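Local coordinates for NS6 protease (Murine norovirus 1, PDB 4ASH), which is a trypsin-like cysteine protease that probably cuts the norovirus polyprotein into its separate non-structural proteins, at residues 49-52 and 57-60; 87-92 and 97-102; 105-110 and 180-185. The protein carries 1 engineered substitution. All coordinates share one frame; numbering follows the deposited sequence.

Contact 1 of 3, residues 49-52 and 57-60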
ATOM      1  N   PHE A  49     -11.913  11.094 -12.289  1.00 22.71           N
ATOM      2  CA  PHE A  49     -11.631  10.311 -11.108  1.00 22.07           C
ATOM      3  C   PHE A  49     -11.734  11.192  -9.873  1.00 24.27           C
ATOM      4  O   PHE A  49     -11.650  12.420  -9.965  1.00 28.33           O
ATOM      5  CB  PHE A  49     -10.238   9.656 -11.201  1.00 24.60           C
ATOM      6  CG  PHE A  49      -9.103  10.636 -11.332  1.00 23.06           C
ATOM      7  CD1 PHE A  49      -8.514  11.192 -10.206  1.00 25.34           C
ATOM      8  CD2 PHE A  49      -8.615  10.988 -12.583  1.00 24.10           C
ATOM      9  CE1 PHE A  49      -7.463  12.088 -10.321  1.00 26.81           C
ATOM     10  CE2 PHE A  49      -7.561  11.885 -12.703  1.00 25.69           C
ATOM     11  CZ  PHE A  49      -6.991  12.434 -11.573  1.00 22.06           C
ATOM     12  N   THR A  50     -11.938  10.562  -8.722  1.00 23.66           N
ATOM     13  CA  THR A  50     -11.912  11.263  -7.454  1.00 24.56           C
ATOM     14  C   THR A  50     -10.769  10.716  -6.621  1.00 26.70           C
ATOM     15  O   THR A  50     -10.309   9.588  -6.837  1.00 28.39           O
ATOM     16  CB  THR A  50     -13.223  11.098  -6.680  1.00 27.50           C
ATOM     17  OG1 THR A  50     -13.440   9.713  -6.392  1.00 39.94           O
ATOM     18  CG2 THR A  50     -14.392  11.631  -7.493  1.00 26.06           C
ATOM     19  N   VAL A  51     -10.294  11.524  -5.684  1.00 22.21           N
ATOM     20  CA  VAL A  51      -9.144  11.138  -4.887  1.00 23.25           C
ATOM     21  C   VAL A  51      -9.484  11.335  -3.430  1.00 29.37           C
ATOM     22  O   VAL A  51     -10.069  12.355  -3.046  1.00 32.27           O
ATOM     23  CB  VAL A  51      -7.902  11.973  -5.233  1.00 31.60           C
ATOM     24  CG1 VAL A  51      -6.715  11.483  -4.433  1.00 33.05           C
ATOM     25  CG2 VAL A  51      -7.602  11.894  -6.722  1.00 34.08           C
ATOM     26  N   THR A  52      -9.165  10.340  -2.617  1.00 24.63           N
ATOM     27  CA  THR A  52      -9.323  10.504  -1.185  1.00 23.18           C
ATOM     28  C   THR A  52      -7.988  10.210  -0.518  1.00 25.43           C
ATOM     29  O   THR A  52      -7.248   9.324  -0.939  1.00 23.82           O
ATOM     30  CB  THR A  52     -10.443   9.614  -0.589  1.00 29.53           C
ATOM     31  OG1 THR A  52     -10.000   8.258  -0.479  1.00 34.14           O
ATOM     32  CG2 THR A  52     -11.696   9.668  -1.456  1.00 34.04           C
ATOM     33  N   PHE A  57      -2.016   7.502   3.058  1.00 17.08           N
ATOM     34  CA  PHE A  57      -2.716   6.591   2.155  1.00 17.85           C
ATOM     35  C   PHE A  57      -3.536   7.382   1.142  1.00 15.84           C
ATOM     36  O   PHE A  57      -4.323   8.246   1.522  1.00 19.90           O
ATOM     37  CB  PHE A  57      -3.639   5.685   2.963  1.00 16.62           C
ATOM     38  CG  PHE A  57      -4.230   4.548   2.174  1.00 15.80           C
ATOM     39  CD1 PHE A  57      -5.407   4.713   1.464  1.00 18.14           C
ATOM     40  CD2 PHE A  57      -3.600   3.310   2.149  1.00 16.14           C
ATOM     41  CE1 PHE A  57      -5.956   3.657   0.754  1.00 16.05           C
ATOM     42  CE2 PHE A  57      -4.135   2.256   1.424  1.00 18.61           C
ATOM     43  CZ  PHE A  57      -5.309   2.431   0.733  1.00 16.29           C
ATOM     44  N   LEU A  58      -3.378   7.076  -0.141  1.00 15.31           N
ATOM     45  CA  LEU A  58      -4.108   7.794  -1.176  1.00 17.06           C
ATOM     46  C   LEU A  58      -4.867   6.826  -2.088  1.00 16.77           C
ATOM     47  O   LEU A  58      -4.305   5.834  -2.553  1.00 17.78           O
ATOM     48  CB  LEU A  58      -3.119   8.639  -1.987  1.00 21.11           C
ATOM     49  CG  LEU A  58      -3.684   9.677  -2.944  1.00 26.91           C
ATOM     50  CD1 LEU A  58      -4.472  10.724  -2.174  1.00 31.49           C
ATOM     51  CD2 LEU A  58      -2.540  10.321  -3.711  1.00 27.02           C
ATOM     52  N   LYS A  59      -6.145   7.107  -2.336  1.00 19.08           N
ATOM     53  CA  LYS A  59      -6.963   6.244  -3.176  1.00 21.65           C
ATOM     54  C   LYS A  59      -7.605   7.041  -4.298  1.00 18.40           C
ATOM     55  O   LYS A  59      -8.215   8.085  -4.061  1.00 23.43           O
ATOM     56  CB  LYS A  59      -8.041   5.542  -2.339  1.00 22.79           C
ATOM     57  CG  LYS A  59      -9.017   4.681  -3.146  1.00 26.66           C
ATOM     58  CD  LYS A  59      -9.804   3.748  -2.240  1.00 34.13           C
ATOM     59  CE  LYS A  59     -10.716   4.510  -1.282  1.00 38.53           C
ATOM     60  NZ  LYS A  59     -11.778   5.268  -2.002  1.00 43.69           N
ATOM     61  N   TYR A  60      -7.464   6.532  -5.516  1.00 16.89           N
ATOM     62  CA  TYR A  60      -8.108   7.099  -6.692  1.00 16.87           C
ATOM     63  C   TYR A  60      -9.229   6.188  -7.123  1.00 19.50           C
ATOM     64  O   TYR A  60      -9.038   4.974  -7.211  1.00 17.97           O
ATOM     65  CB  TYR A  60      -7.111   7.175  -7.850  1.00 19.44           C
ATOM     66  CG  TYR A  60      -5.949   8.098  -7.621  1.00 19.28           C
ATOM     67  CD1 TYR A  60      -4.856   7.687  -6.873  1.00 21.89           C
ATOM     68  CD2 TYR A  60      -5.920   9.355  -8.192  1.00 18.29           C
ATOM     69  CE1 TYR A  60      -3.768   8.527  -6.673  1.00 24.75           C
ATOM     70  CE2 TYR A  60      -4.835  10.202  -8.000  1.00 23.40           C
ATOM     71  CZ  TYR A  60      -3.766   9.779  -7.238  1.00 23.11           C
ATOM     72  OH  TYR A  60      -2.672  10.606  -7.057  1.00 23.24           O
TER

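Contact 2 of 3, residues 87-92 and 97-102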
ATOM      1  N   VAL A  87       4.982  -8.074   1.178  1.00 16.83           N
ATOM      2  CA  VAL A  87       5.105  -6.802   0.488  1.00 16.41           C
ATOM      3  C   VAL A  87       5.499  -7.123  -0.947  1.00 16.33           C
ATOM      4  O   VAL A  87       6.551  -7.721  -1.184  1.00 20.99           O
ATOM      5  CB  VAL A  87       6.176  -5.881   1.089  1.00 17.93           C
ATOM      6  CG1 VAL A  87       6.045  -4.499   0.488  1.00 16.92           C
ATOM      7  CG2 VAL A  87       6.026  -5.791   2.607  1.00 21.31           C
ATOM      8  N   LEU A  88       4.647  -6.749  -1.894  1.00 16.08           N
ATOM      9  CA  LEU A  88       4.922  -7.005  -3.306  1.00 16.44           C
ATOM     10  C   LEU A  88       5.767  -5.868  -3.854  1.00 14.98           C
ATOM     11  O   LEU A  88       5.259  -4.925  -4.455  1.00 15.86           O
ATOM     12  CB  LEU A  88       3.618  -7.115  -4.086  1.00 17.55           C
ATOM     13  CG  LEU A  88       2.573  -8.101  -3.561  1.00 18.90           C
ATOM     14  CD1 LEU A  88       1.381  -8.180  -4.536  1.00 19.73           C
ATOM     15  CD2 LEU A  88       3.169  -9.474  -3.333  1.00 21.27           C
ATOM     16  N   VAL A  89       7.070  -5.929  -3.596  1.00 15.48           N
ATOM     17  CA  VAL A  89       7.974  -4.883  -4.069  1.00 12.49           C
ATOM     18  C   VAL A  89       8.346  -5.100  -5.524  1.00 16.50           C
ATOM     19  O   VAL A  89       8.865  -6.156  -5.884  1.00 19.42           O
ATOM     20  CB  VAL A  89       9.273  -4.854  -3.261  1.00 16.73           C
ATOM     21  CG1 VAL A  89      10.254  -3.875  -3.877  1.00 22.07           C
ATOM     22  CG2 VAL A  89       8.989  -4.473  -1.819  1.00 20.09           C
ATOM     23  N   LYS A  90       8.081  -4.105  -6.356  1.00 15.09           N
ATOM     24  CA  LYS A  90       8.715  -4.078  -7.682  1.00 14.35           C
ATOM     25  C   LYS A  90       9.848  -3.089  -7.659  1.00 17.79           C
ATOM     26  O   LYS A  90       9.752  -2.055  -7.007  1.00 19.04           O
ATOM     27  CB  LYS A  90       7.730  -3.637  -8.758  1.00 19.58           C
ATOM     28  CG  LYS A  90       6.870  -4.745  -9.310  1.00 25.76           C
ATOM     29  CD  LYS A  90       6.241  -4.292 -10.627  1.00 22.32           C
ATOM     30  CE  LYS A  90       5.388  -5.384 -11.228  1.00 23.57           C
ATOM     31  NZ  LYS A  90       4.649  -4.869 -12.419  1.00 20.67           N
ATOM     32  N   ARG A  91      10.914  -3.397  -8.400  1.00 16.65           N
ATOM     33  CA  ARG A  91      11.997  -2.451  -8.618  1.00 15.81           C
ATOM     34  C   ARG A  91      11.882  -1.929 -10.043  1.00 17.32           C
ATOM     35  O   ARG A  91      11.188  -2.525 -10.862  1.00 17.40           O
ATOM     36  CB  ARG A  91      13.338  -3.133  -8.381  1.00 14.69           C
ATOM     37  CG  ARG A  91      13.551  -3.600  -6.926  1.00 16.99           C
ATOM     38  CD  ARG A  91      13.956  -2.448  -6.012  1.00 18.65           C
ATOM     39  NE  ARG A  91      13.541  -2.621  -4.610  1.00 17.26           N
ATOM     40  CZ  ARG A  91      14.155  -3.386  -3.710  1.00 20.41           C
ATOM     41  NH1 ARG A  91      15.222  -4.103  -4.039  1.00 22.21           N
ATOM     42  NH2 ARG A  91      13.681  -3.449  -2.463  1.00 21.82           N
ATOM     43  N   ALA A  92      12.530  -0.801 -10.309  1.00 18.04           N
ATOM     44  CA  ALA A  92      12.439  -0.129 -11.595  1.00 17.15           C
ATOM     45  C   ALA A  92      12.758  -1.081 -12.747  1.00 17.89           C
ATOM     46  O   ALA A  92      12.190  -0.965 -13.834  1.00 18.95           O
ATOM     47  CB  ALA A  92      13.375   1.066 -11.617  1.00 22.05           C
ATOM     48  N   LEU A  97       9.956  -8.721  -6.014  1.00 17.88           N
ATOM     49  CA  LEU A  97      10.471  -9.264  -4.769  1.00 18.80           C
ATOM     50  C   LEU A  97       9.363  -9.283  -3.727  1.00 20.46           C
ATOM     51  O   LEU A  97       8.978  -8.239  -3.214  1.00 23.74           O
ATOM     52  CB  LEU A  97      11.605  -8.392  -4.238  1.00 22.19           C
ATOM     53  CG  LEU A  97      12.853  -8.282  -5.111  1.00 30.31           C
ATOM     54  CD1 LEU A  97      13.702  -7.102  -4.669  1.00 34.12           C
ATOM     55  CD2 LEU A  97      13.636  -9.572  -5.037  1.00 40.01           C
ATOM     56  N   ALA A  98       8.852 -10.469  -3.426  1.00 20.61           N
ATOM     57  CA  ALA A  98       7.854 -10.612  -2.383  1.00 18.06           C
ATOM     58  C   ALA A  98       8.588 -10.708  -1.049  1.00 23.15           C
ATOM     59  O   ALA A  98       9.423 -11.589  -0.852  1.00 28.06           O
ATOM     60  CB  ALA A  98       7.014 -11.843  -2.625  1.00 22.77           C
ATOM     61  N   LEU A  99       8.296  -9.785  -0.140  1.00 21.74           N
ATOM     62  CA  LEU A  99       9.012  -9.748   1.127  1.00 19.12           C
ATOM     63  C   LEU A  99       8.085 -10.171   2.255  1.00 20.07           C
ATOM     64  O   LEU A  99       7.048  -9.551   2.462  1.00 21.74           O
ATOM     65  CB  LEU A  99       9.541  -8.343   1.397  1.00 20.85           C
ATOM     66  CG  LEU A  99      10.515  -7.744   0.378  1.00 24.15           C
ATOM     67  CD1 LEU A  99      10.967  -6.378   0.855  1.00 24.94           C
ATOM     68  CD2 LEU A  99      11.707  -8.671   0.162  1.00 28.12           C
ATOM     69  N   ALA A 100       8.439 -11.237   2.961  1.00 21.20           N
ATOM     70  CA  ALA A 100       7.607 -11.689   4.076  1.00 20.47           C
ATOM     71  C   ALA A 100       7.717 -10.707   5.234  1.00 20.45           C
ATOM     72  O   ALA A 100       8.798 -10.229   5.556  1.00 22.63           O
ATOM     73  CB  ALA A 100       7.999 -13.091   4.517  1.00 26.51           C
ATOM     74  N   VAL A 101       6.582 -10.407   5.856  1.00 23.05           N
ATOM     75  CA  VAL A 101       6.548  -9.441   6.945  1.00 21.79           C
ATOM     76  C   VAL A 101       5.523  -9.861   7.988  1.00 20.76           C
ATOM     77  O   VAL A 101       4.381 -10.176   7.655  1.00 21.41           O
ATOM     78  CB  VAL A 101       6.217  -8.017   6.423  1.00 22.95           C
ATOM     79  CG1 VAL A 101       4.879  -7.988   5.695  1.00 20.69           C
ATOM     80  CG2 VAL A 101       6.219  -7.009   7.561  1.00 23.43           C
ATOM     81  N   ARG A 102       5.940  -9.884   9.254  1.00 20.27           N
ATOM     82  CA  ARG A 102       4.988 -10.119  10.333  1.00 21.48           C
ATOM     83  C   ARG A 102       4.341  -8.794  10.705  1.00 19.85           C
ATOM     84  O   ARG A 102       5.027  -7.857  11.115  1.00 22.01           O
ATOM     85  CB  ARG A 102       5.666 -10.726  11.553  1.00 26.24           C
ATOM     86  CG  ARG A 102       4.658 -11.009  12.663  1.00 26.47           C
ATOM     87  CD  ARG A 102       5.328 -11.152  14.012  1.00 29.24           C
ATOM     88  NE  ARG A 102       4.372 -11.552  15.044  1.00 32.29           N
ATOM     89  CZ  ARG A 102       3.619 -10.717  15.754  1.00 30.06           C
ATOM     90  NH1 ARG A 102       3.683  -9.404  15.564  1.00 26.58           N
ATOM     91  NH2 ARG A 102       2.790 -11.206  16.670  1.00 29.09           N
TER

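Contact 3 of 3, residues 105-110 and 180-185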
ATOM      1  N   SER A 105       1.362  -3.887  15.360  1.00 22.95           N
ATOM      2  CA  SER A 105       0.204  -3.120  15.801  1.00 21.43           C
ATOM      3  C   SER A 105      -0.121  -1.971  14.874  1.00 20.57           C
ATOM      4  O   SER A 105       0.768  -1.417  14.209  1.00 21.82           O
ATOM      5  CB  SER A 105       0.427  -2.561  17.220  1.00 29.94           C
ATOM      6  OG  SER A 105       1.091  -3.493  18.052  1.00 39.83           O
ATOM      7  N   GLN A 106      -1.397  -1.606  14.842  1.00 20.11           N
ATOM      8  CA  GLN A 106      -1.826  -0.390  14.175  1.00 18.56           C
ATOM      9  C   GLN A 106      -1.654   0.791  15.119  1.00 24.43           C
ATOM     10  O   GLN A 106      -1.868   0.665  16.324  1.00 32.38           O
ATOM     11  CB  GLN A 106      -3.283  -0.517  13.709  1.00 24.40           C
ATOM     12  CG  GLN A 106      -3.493  -1.639  12.703  1.00 24.57           C
ATOM     13  CD  GLN A 106      -4.931  -1.753  12.229  1.00 37.55           C
ATOM     14  OE1 GLN A 106      -5.672  -0.773  12.210  1.00 45.98           O
ATOM     15  NE2 GLN A 106      -5.333  -2.961  11.856  1.00 43.68           N
ATOM     16  N   ALA A 107      -1.254   1.934  14.572  1.00 18.44           N
ATOM     17  CA  ALA A 107      -1.064   3.143  15.359  1.00 21.59           C
ATOM     18  C   ALA A 107      -0.903   4.344  14.439  1.00 21.93           C
ATOM     19  O   ALA A 107      -0.758   4.189  13.219  1.00 23.18           O
ATOM     20  CB  ALA A 107       0.152   3.004  16.281  1.00 24.47           C
ATOM     21  N   ALA A 108      -0.977   5.535  15.023  1.00 21.62           N
ATOM     22  CA  ALA A 108      -0.676   6.772  14.321  1.00 22.37           C
ATOM     23  C   ALA A 108       0.798   7.037  14.552  1.00 21.24           C
ATOM     24  O   ALA A 108       1.237   7.280  15.687  1.00 22.40           O
ATOM     25  CB  ALA A 108      -1.516   7.914  14.852  1.00 22.69           C
ATOM     26  N   ILE A 109       1.566   6.957  13.476  1.00 19.41           N
ATOM     27  CA  ILE A 109       3.019   6.932  13.561  1.00 19.43           C
ATOM     28  C   ILE A 109       3.580   8.220  12.985  1.00 21.67           C
ATOM     29  O   ILE A 109       3.203   8.638  11.900  1.00 22.30           O
ATOM     30  CB  ILE A 109       3.560   5.730  12.766  1.00 23.01           C
ATOM     31  CG1 ILE A 109       3.070   4.429  13.406  1.00 31.48           C
ATOM     32  CG2 ILE A 109       5.084   5.763  12.685  1.00 22.80           C
ATOM     33  CD1 ILE A 109       2.796   3.324  12.409  1.00 32.39           C
ATOM     34  N   LYS A 110       4.483   8.858  13.713  1.00 19.59           N
ATOM     35  CA  LYS A 110       5.097  10.086  13.233  1.00 22.45           C
ATOM     36  C   LYS A 110       6.344   9.777  12.413  1.00 23.07           C
ATOM     37  O   LYS A 110       7.297   9.188  12.915  1.00 25.71           O
ATOM     38  CB  LYS A 110       5.466  10.984  14.418  1.00 26.48           C
ATOM     39  CG  LYS A 110       6.445  12.091  14.065  1.00 43.80           C
ATOM     40  CD  LYS A 110       5.757  13.284  13.419  1.00 51.41           C
ATOM     41  CE  LYS A 110       5.218  14.234  14.478  1.00 60.68           C
ATOM     42  NZ  LYS A 110       5.131  15.638  13.985  1.00 65.61           N
ATOM     43  N   GLU A 180      -9.060   0.308  17.469  1.00 40.20           N
ATOM     44  CA  GLU A 180      -7.600   0.340  17.559  1.00 39.04           C
ATOM     45  C   GLU A 180      -7.042   1.719  17.917  1.00 36.81           C
ATOM     46  O   GLU A 180      -5.866   1.988  17.688  1.00 41.81           O
ATOM     47  CB  GLU A 180      -6.969  -0.163  16.254  1.00 51.35           C
ATOM     48  CG  GLU A 180      -7.168  -1.651  16.009  1.00 60.65           C
ATOM     49  CD  GLU A 180      -6.564  -2.502  17.113  1.00 70.29           C
ATOM     50  OE1 GLU A 180      -5.359  -2.334  17.401  1.00 74.40           O
ATOM     51  OE2 GLU A 180      -7.297  -3.328  17.699  1.00 71.42           O
ATOM     52  N   ALA A 181      -7.879   2.572  18.504  1.00 30.32           N
ATOM     53  CA  ALA A 181      -7.476   3.938  18.858  1.00 31.50           C
ATOM     54  C   ALA A 181      -6.746   3.979  20.202  1.00 24.23           C
ATOM     55  O   ALA A 181      -7.329   3.656  21.228  1.00 31.21           O
ATOM     56  CB  ALA A 181      -8.709   4.824  18.924  1.00 29.31           C
ATOM     57  N   LEU A 182      -5.483   4.402  20.208  1.00 23.11           N
ATOM     58  CA  LEU A 182      -4.705   4.409  21.445  1.00 20.68           C
ATOM     59  C   LEU A 182      -5.045   5.601  22.346  1.00 26.73           C
ATOM     60  O   LEU A 182      -5.182   6.728  21.876  1.00 24.40           O
ATOM     61  CB  LEU A 182      -3.211   4.373  21.118  1.00 19.95           C
ATOM     62  CG  LEU A 182      -2.693   3.078  20.479  1.00 23.60           C
ATOM     63  CD1 LEU A 182      -1.338   3.286  19.803  1.00 27.95           C
ATOM     64  CD2 LEU A 182      -2.608   1.970  21.525  1.00 29.49           C
ATOM     65  N   GLU A 183      -5.165   5.350  23.649  1.00 23.64           N
ATOM     66  CA  GLU A 183      -5.452   6.413  24.607  1.00 20.70           C
ATOM     67  C   GLU A 183      -4.569   6.261  25.838  1.00 20.53           C
ATOM     68  O   GLU A 183      -4.314   5.141  26.286  1.00 23.71           O
ATOM     69  CB  GLU A 183      -6.923   6.369  25.052  1.00 24.51           C
ATOM     70  CG  GLU A 183      -7.903   6.315  23.886  1.00 28.43           C
ATOM     71  CD  GLU A 183      -9.347   6.040  24.315  1.00 44.32           C
ATOM     72  OE1 GLU A 183      -9.588   5.078  25.083  1.00 39.23           O
ATOM     73  OE2 GLU A 183     -10.248   6.787  23.873  1.00 53.15           O
ATOM     74  N   PHE A 184      -4.125   7.384  26.392  1.00 21.16           N
ATOM     75  CA  PHE A 184      -3.345   7.358  27.633  1.00 22.47           C
ATOM     76  C   PHE A 184      -4.151   6.719  28.781  1.00 22.95           C
ATOM     77  O   PHE A 184      -5.361   6.961  28.930  1.00 23.05           O
ATOM     78  CB  PHE A 184      -2.939   8.772  28.047  1.00 24.35           C
ATOM     79  CG  PHE A 184      -1.771   9.337  27.281  1.00 26.54           C
ATOM     80  CD1 PHE A 184      -0.580   8.625  27.160  1.00 27.35           C
ATOM     81  CD2 PHE A 184      -1.857  10.586  26.696  1.00 35.09           C
ATOM     82  CE1 PHE A 184       0.496   9.159  26.476  1.00 29.13           C
ATOM     83  CE2 PHE A 184      -0.779  11.119  25.996  1.00 36.45           C
ATOM     84  CZ  PHE A 184       0.394  10.400  25.889  1.00 35.56           C
ATOM     85  N   GLN A 185      -3.468   5.921  29.595  1.00 22.35           N
ATOM     86  CA  GLN A 185      -4.063   5.301  30.773  1.00 24.29           C
ATOM     87  C   GLN A 185      -3.403   5.813  32.050  1.00 24.58           C
ATOM     88  O   GLN A 185      -2.925   6.943  32.058  1.00 26.83           O
ATOM     89  CB  GLN A 185      -3.995   3.777  30.682  1.00 23.61           C
ATOM     90  CG  GLN A 185      -4.861   3.226  29.557  1.00 22.06           C
ATOM     91  CD  GLN A 185      -4.995   1.722  29.567  1.00 27.49           C
ATOM     92  OE1 GLN A 185      -4.017   0.991  29.721  1.00 21.89           O
ATOM     93  NE2 GLN A 185      -6.231   1.243  29.395  1.00 24.91           N
ATOM     94  OXT GLN A 185      -3.341   5.154  33.101  1.00 24.07           O
TER
HETATM   95  O   HOH W   1      -3.674  -0.129  17.957  1.00 28.54           O
HETATM   96  O   HOH W   2      -3.392  -3.464  15.874  1.00 38.43           O

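Contact 1 of 3, residues 49-52 and 57-60
V51 is the residue to start from: its two methyls reach different neighbours on strand 57-60. CG1 meets L58 CD1 at 3.3 Å, tighter than ordinary van der Waals contact, while CG2 lies 3.4 Å from CD2 of Y60. The first torsion accounts for this split, because CG1 stands trans to the backbone N (chi1 -177°) and CG2 is left beside that N, on the side where the aromatic ring lies. CG1 also sits above one face of the Y60 ring, displaced toward its rim. F49 comes to the same tyrosine at its ring edge, CD1 near the ring plane and 3.8 Å from Y60 CD2. The two side chains point the same way, with ring planes 58° apart, an oblique pairing, and V51 CG2 lies at the edge of the F49 ring.

On the other face of the sheet T52 and K59 lie alongside each other. The lysine chain is extended at first and then bends at its last two torsions, which brings NZ to 3.8 Å from T52 OG1, too far for a hydrogen bond. Their backbones do the holding: T52 N to K59 O and K59 N to T52 O are both 2.8 Å and nearly straight. V51 and Y60 form the adjoining non-hydrogen-bonded pair, where Y60 CA approaches T50 O at 3.3 Å in a CA-H...O contact.

Further out, F14 meets the Y60 ring and F62 the F49 ring, while L58 and Y60 bond through their backbones to T29 and F27 of strand 26-30. The result is an antiparallel beta hairpin at the margin of the N-terminal sheet, with one face turned into an aromatic and aliphatic core, as in the N-terminal beta domain of chymotrypsin-like proteases.

Contact 2 of 3, residues 87-92 and 97-102
V87 O accepts the backbone N-H of L99 at 2.9 Å and is approached by more than that one donor. A98 CA comes to 3.4 Å from V87 O in a CA-H...O contact, and V89 N, two residues along its own strand, makes a weak bond to the same oxygen. That weak bond closes an inverse gamma turn centred on L88. V89 N is thus shared: its bond across to L97 O is 3.0 Å long and bent, 140° at the hydrogen, with the donor above the carbonyl plane. The other bonds of the ladder are more regular, with V87 N to L99 O and L97 N to V89 O both 2.8 Å.

V87, V89, L97 and L99 put their side chains on one face. V89 CG2 meets L99 CD1 at 3.8 Å, and V87 CG2 passes at a slant to V101 CG1, 4.0 Å away. Beyond the strand end R91 turns back: its chain folds at chi2 (-79°), which carries the guanidinium across L97 at about a right angle. L97 CD1 then lies over one face of that flat group, 3.4 Å from R91 NH1. The polar end of R91 is held outside the hairpin: NH2 forms a salt bridge with D140 and a hydrogen bond with the carbonyl of G135. From strand 144-149, Y145 touches V87 and V101, while L88 on the other face packs on P144 and V146.

Chemically, then, a backbone ladder with an inverse gamma turn at L88 is joined to an aliphatic face. D140, just before strand 144-149 where related cysteine proteases carry their nucleophile, fixes the guanidinium together with G135; L97 CD1 packs on the face so held, probably strengthening the ion pair by keeping water off that side.

Contact 3 of 3, residues 105-110 and 180-185
A sparse, water-bridged surface contact links Q106 and A107, on strand 96-111, to E180 and L182 of the irregular C-terminal tail. No direct hydrogen bond crosses it. Instead E180 OE1 gathers two waters, each of which also reaches the backbone of Q106. Water 2 accepts from Q106 N at 2.9 Å and donates to E180 OE1 at 2.7 Å. Water 1 lies 2.6 Å from Q106 O and 2.8 Å from E180 OE1, but it cannot serve every oxygen around it at once, so these two bonds may not both be made at all times. The strand explains why Q106 is the residue used: S105, A107 and I109 spend their backbone bonds on strand 114-123, so the N and O of Q106 face the other way, toward the tail.

The bend of E180 at its second torsion (chi2 -60°) turns OE1 to where the two waters can link it to Q106; separately, E180 CG comes to 4.2 Å from Q106 OE1. The two side chains cross at about a right angle, with the amide and carboxylate planes 56° apart. Q106 NE2 is turned elsewhere, in a weak hydrogen bond to the carbonyl of N77.

The one apolar touch is A107 CB against L182 CD1, 3.8 Å apart. Past L182 the chain runs clear of the strand, and E183, F184 and the terminal Q185 touch crystal neighbours, consistent with a protease-product complex formed by the packing.

With water carrying the polar link and one methyl pair besides, the tail is probably only lightly held to its own molecule, and the carboxylate of E180 would keep much of its hydration.

Overall arrangement
Contacts 1 and 2 are both partly buried antiparallel hairpins, on opposite sides of the chain's centre, their own centres 23 Å apart. Each belongs to a different sheet, in keeping with the two beta domains of a chymotrypsin-like fold. Contact 1 sets two aromatic rings and a leucine around one valine; contact 2 is aliphatic and ends in an arginine tied to a neighbouring loop. Contact 3 shares strand 96-111 with contact 2, but about 26 Å away between centres, where the strand meets the C-terminal tail at the surface. There the backbone ladders of the first two give way to bridging waters and one methyl contact.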